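PDB 4NQI: SH3 domain-containing protein from Dictyostelium discoideum, which drives membrane remodelling that controls osmoregulation, phagocytosis and cytokinesis, its N-terminal I-BAR domain, the part described here, probably binding phosphoinositides. Local coordinates for the interface of chains A and B. Coordinates in Å, arbitrary orientation; residue numbers count along the deposited sequence, not the author numbering. Chains: chain A/B, SH3 domain-containing protein.

Contacts 1 and 2 are two patches of one dimer interface in the I-BAR domain, their C-alpha centres about 17 Å apart. Both use the same pair of antiparallel helices, 160-225 of chain A and 152-224 of chain B. As the A helix runs on from contact 1 to its C-terminal end in contact 2, the B helix runs backward toward its earlier residues. Contact 2 adds the start of A helix 72-140 and the loop after helix 160-225. The two-fold symmetry repeats each patch with chains exchanged, so the same packing recurs on both sides of the axis and probably stiffens the elongated dimer that I-BAR proteins use to shape membranes.

Contact 1: the interface of chains A and B. Residues chain A 209, 213-214, 217; chain B 196, 199-200, 203.
Helix 160-225 of chain A, carrying A:Phe213 and A:Leu217, packs antiparallel to helix 152-224 of chain B, which answers with B:Leu199 and B:Ile203. The patch is largely aliphatic and aromatic packing within the I-BAR dimer core. B:Leu199 approaches the phenyl group of A:Phe213 at about a right angle and sets one methyl, CD2, over the middle of a ring face, 3.5 Å from the centroid. That methyl is almost equally distant from all six ring carbons, a CH-pi contact. The ring plane of A:Phe213 nearly contains its own CA-CB bond (chi2 -7°), and this turn presents the face to B:Leu199. A:Phe213 CB meets a different partner, lying 3.8 Å from CG1 of B:Ile203. An alanine in place of A:Phe213 would keep the CB contact with B:Ile203 but would probably leave the B:Leu199 methyl without its aromatic platform and open a gap between the helices.

One turn on, A:Leu217 splits its two methyls between partners on the B helix. CD1 meets B:Ile203 CD1 tip to tip at 3.6 Å and also lies beside CG of the B:Glu200 side chain, which crosses it nearly perpendicularly. The other branch, CD2, passes alongside B:Asn196, the two side chains pointing in opposite directions, and also rests on CB of B:Leu199 at 3.9 Å. A:Ser214 borders the B:Ile203 end of the patch. At the other end, A:Leu217 CD2 sits 3.4 Å from the amide oxygen OD1 of B:Asn196.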
loop_
_atom_site.group_PDB
_atom_site.type_symbol
_atom_site.label_atom_id
_atom_site.label_comp_id
_atom_site.label_asym_id
_atom_site.label_seq_id
_atom_site.Cartn_x
_atom_site.Cartn_y
_atom_site.Cartn_z
ATOM N N THR A 209 1.825 0.485 -9.166
ATOM C CA THR A 209 0.447 0.680 -8.739
ATOM C C THR A 209 -0.212 1.789 -9.556
ATOM O O THR A 209 -1.353 1.642 -10.006
ATOM C CB THR A 209 0.376 1.034 -7.249
ATOM O OG1 THR A 209 0.914 -0.048 -6.479
ATOM C CG2 THR A 209 -1.062 1.283 -6.825
ATOM N N PHE A 213 -3.219 0.553 -12.133
ATOM C CA PHE A 213 -4.544 1.054 -11.766
ATOM C C PHE A 213 -5.036 2.141 -12.726
ATOM O O PHE A 213 -6.239 2.275 -12.943
ATOM C CB PHE A 213 -4.574 1.550 -10.312
ATOM C CG PHE A 213 -4.687 0.445 -9.288
ATOM C CD1 PHE A 213 -4.907 -0.870 -9.679
ATOM C CD2 PHE A 213 -4.589 0.726 -7.933
ATOM C CE1 PHE A 213 -5.016 -1.882 -8.735
ATOM C CE2 PHE A 213 -4.697 -0.283 -6.987
ATOM C CZ PHE A 213 -4.911 -1.585 -7.389
ATOM N N SER A 214 -4.111 2.905 -13.302
ATOM C CA SER A 214 -4.471 3.884 -14.329
ATOM C C SER A 214 -5.093 3.192 -15.540
ATOM O O SER A 214 -6.047 3.701 -16.129
ATOM C CB SER A 214 -3.260 4.712 -14.764
ATOM O OG SER A 214 -2.910 5.667 -13.779
ATOM N N LEU A 217 -8.684 2.033 -14.544
ATOM C CA LEU A 217 -9.607 3.166 -14.574
ATOM C C LEU A 217 -10.072 3.500 -15.997
ATOM O O LEU A 217 -11.251 3.805 -16.219
ATOM C CB LEU A 217 -8.968 4.393 -13.920
ATOM C CG LEU A 217 -8.761 4.305 -12.408
ATOM C CD1 LEU A 217 -8.110 5.563 -11.869
ATOM C CD2 LEU A 217 -10.086 4.072 -11.711
ATOM N N ASN B 196 -13.871 2.309 -8.196
ATOM C CA ASN B 196 -12.967 3.341 -8.706
ATOM C C ASN B 196 -12.522 4.365 -7.655
ATOM O O ASN B 196 -11.433 4.930 -7.757
ATOM C CB ASN B 196 -13.607 4.077 -9.888
ATOM C CG ASN B 196 -13.589 3.265 -11.167
ATOM O OD1 ASN B 196 -12.909 2.242 -11.266
ATOM N ND2 ASN B 196 -14.331 3.731 -12.166
ATOM N N LEU B 199 -9.509 2.926 -6.059
ATOM C CA LEU B 199 -8.403 2.919 -7.016
ATOM C C LEU B 199 -7.748 4.294 -7.150
ATOM O O LEU B 199 -6.518 4.410 -7.105
ATOM C CB LEU B 199 -8.881 2.425 -8.383
ATOM C CG LEU B 199 -9.379 0.979 -8.403
ATOM C CD1 LEU B 199 -9.909 0.588 -9.777
ATOM C CD2 LEU B 199 -8.266 0.036 -7.976
ATOM N N GLU B 200 -8.571 5.328 -7.313
ATOM C CA GLU B 200 -8.080 6.702 -7.410
ATOM C C GLU B 200 -7.260 7.101 -6.182
ATOM O O GLU B 200 -6.228 7.759 -6.303
ATOM C CB GLU B 200 -9.251 7.673 -7.593
ATOM C CG GLU B 200 -9.922 7.593 -8.963
ATOM C CD GLU B 200 -11.236 8.356 -9.013
ATOM O OE1 GLU B 200 -11.696 8.827 -7.950
ATOM O OE2 GLU B 200 -11.810 8.480 -10.115
ATOM N N ILE B 203 -3.856 5.313 -6.161
ATOM C CA ILE B 203 -2.973 6.026 -7.080
ATOM C C ILE B 203 -2.401 7.285 -6.418
ATOM O O ILE B 203 -1.211 7.585 -6.547
ATOM C CB ILE B 203 -3.727 6.383 -8.386
ATOM C CG1 ILE B 203 -4.008 5.110 -9.189
ATOM C CG2 ILE B 203 -2.943 7.379 -9.227
ATOM C CD1 ILE B 203 -4.825 5.334 -10.451
#

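Contact 2: the interface of chains A and B. Residues chain A 74, 223, 227; chain B 185-186, 188-189, 192.
In this part of the I-BAR helical dimer interface, A:Phe74, near the start of helix 72-140, lies against successive turns of B helix 152-224. The end of A helix 160-225 and the loop beyond it supply A:Leu223 and A:Gln227. The phenyl ring of A:Phe74 is held between its own chain and the partner: CD2 of A:Leu223 lies over the centre of one face, while CB of B:His188 covers the opposite face, displaced toward the rim. B:His188 CB is 3.4 Å from A:Phe74 CD1, a CH-pi contact that lets the histidine stem do much of the covering. The imidazole itself meets the phenyl ring edge-to-face, with the planes 57° apart. With CG anti to the carbonyl carbon (chi1 -69°) and the imidazole turned about CB-CG, ND1 of B:His188 lies 3.8 Å from A:Phe74 CB.

The far rim of the phenyl ring reaches the B backbone, with CZ 3.5 Å from the carbonyl oxygen of B:Arg185 and CE1 3.6 Å from the amide N of B:Ala189. B:Arg185 bends at chi3 and carries its guanidinium group round the edge of the phenylalanine. Its CZ is 3.7 Å from A:Phe74 CE2. CE2 lies over the middle of the guanidinium face, and because the planes are 59° apart the ring presents its rim to the group and is not stacked on it. The aliphatic stem of this arginine also passes A:Gln227: B:Arg185 CB lies 3.4 Å from the backbone carbonyl O of A:Gln227.

The extended A:Gln227 side chain runs beside the B helix, with its amide carbon CD against the methyl of B:Ala189 and OE1 toward CG of B:Arg186, whose side chain is modelled incompletely. On the other flank, the CD1 methyl of B:Leu192 touches both A:Phe74 CD1 and A:Leu223 CD1, at 3.8 Å from the latter.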
loop_
_atom_site.group_PDB
_atom_site.type_symbol
_atom_site.label_atom_id
_atom_site.label_comp_id
_atom_site.label_asym_id
_atom_site.label_seq_id
_atom_site.Cartn_x
_atom_site.Cartn_y
_atom_site.Cartn_z
ATOM N N PHE A 74 -17.722 -6.515 -19.527
ATOM C CA PHE A 74 -17.620 -6.377 -18.073
ATOM C C PHE A 74 -16.852 -7.533 -17.424
ATOM O O PHE A 74 -16.025 -7.313 -16.534
ATOM C CB PHE A 74 -19.011 -6.257 -17.440
ATOM C CG PHE A 74 -19.574 -4.862 -17.457
ATOM C CD1 PHE A 74 -19.091 -3.893 -16.589
ATOM C CD2 PHE A 74 -20.601 -4.523 -18.328
ATOM C CE1 PHE A 74 -19.615 -2.611 -16.596
ATOM C CE2 PHE A 74 -21.126 -3.242 -18.339
ATOM C CZ PHE A 74 -20.631 -2.287 -17.472
ATOM N N LEU A 223 -16.435 1.062 -20.033
ATOM C CA LEU A 223 -17.532 0.191 -19.618
ATOM C C LEU A 223 -18.698 0.977 -19.018
ATOM O O LEU A 223 -19.854 0.774 -19.396
ATOM C CB LEU A 223 -17.027 -0.848 -18.614
ATOM C CG LEU A 223 -16.140 -1.938 -19.213
ATOM C CD1 LEU A 223 -15.393 -2.713 -18.135
ATOM C CD2 LEU A 223 -16.991 -2.877 -20.038
ATOM N N GLN A 227 -22.910 1.498 -20.432
ATOM C CA GLN A 227 -23.873 0.706 -19.668
ATOM C C GLN A 227 -25.281 0.762 -20.265
ATOM O O GLN A 227 -26.052 -0.194 -20.139
ATOM C CB GLN A 227 -23.895 1.154 -18.201
ATOM C CG GLN A 227 -24.282 2.617 -17.997
ATOM C CD GLN A 227 -24.277 3.034 -16.538
ATOM O OE1 GLN A 227 -25.004 2.475 -15.714
ATOM N NE2 GLN A 227 -23.456 4.029 -16.213
ATOM N N ARG B 185 -25.997 -4.507 -16.952
ATOM C CA ARG B 185 -24.899 -3.594 -17.275
ATOM C C ARG B 185 -24.856 -2.419 -16.301
ATOM O O ARG B 185 -23.782 -1.925 -15.959
ATOM C CB ARG B 185 -25.017 -3.073 -18.711
ATOM C CG ARG B 185 -24.921 -4.151 -19.790
ATOM C CD ARG B 185 -24.874 -3.542 -21.194
ATOM N NE ARG B 185 -23.698 -2.699 -21.391
ATOM C CZ ARG B 185 -22.510 -3.155 -21.779
ATOM N NH1 ARG B 185 -22.339 -4.450 -22.014
ATOM N NH2 ARG B 185 -21.491 -2.320 -21.932
ATOM N N ARG B 186 -26.029 -1.971 -15.859
ATOM C CA ARG B 186 -26.111 -0.868 -14.908
ATOM C C ARG B 186 -25.671 -1.301 -13.512
ATOM O O ARG B 186 -25.133 -0.499 -12.748
ATOM C CB ARG B 186 -27.522 -0.274 -14.876
ATOM C CG ARG B 186 -27.876 0.535 -16.119
ATOM N N HIS B 188 -23.316 -3.692 -13.018
ATOM C CA HIS B 188 -21.873 -3.865 -13.129
ATOM C C HIS B 188 -21.137 -2.525 -13.188
ATOM O O HIS B 188 -20.067 -2.372 -12.599
ATOM C CB HIS B 188 -21.538 -4.710 -14.358
ATOM C CG HIS B 188 -21.964 -6.142 -14.245
ATOM N ND1 HIS B 188 -22.157 -6.946 -15.346
ATOM C CD2 HIS B 188 -22.225 -6.912 -13.163
ATOM C CE1 HIS B 188 -22.525 -8.153 -14.948
ATOM N NE2 HIS B 188 -22.574 -8.157 -13.628
ATOM N N ALA B 189 -21.710 -1.562 -13.906
ATOM C CA ALA B 189 -21.116 -0.231 -14.023
ATOM C C ALA B 189 -21.066 0.489 -12.674
ATOM O O ALA B 189 -20.083 1.161 -12.358
ATOM C CB ALA B 189 -21.875 0.600 -15.045
ATOM N N LEU B 192 -18.191 -1.059 -10.610
ATOM C CA LEU B 192 -16.897 -0.508 -11.001
ATOM C C LEU B 192 -16.766 0.960 -10.597
ATOM O O LEU B 192 -15.714 1.385 -10.112
ATOM C CB LEU B 192 -16.678 -0.668 -12.508
ATOM C CG LEU B 192 -16.463 -2.095 -13.022
ATOM C CD1 LEU B 192 -16.364 -2.128 -14.548
ATOM C CD2 LEU B 192 -15.216 -2.701 -12.396
#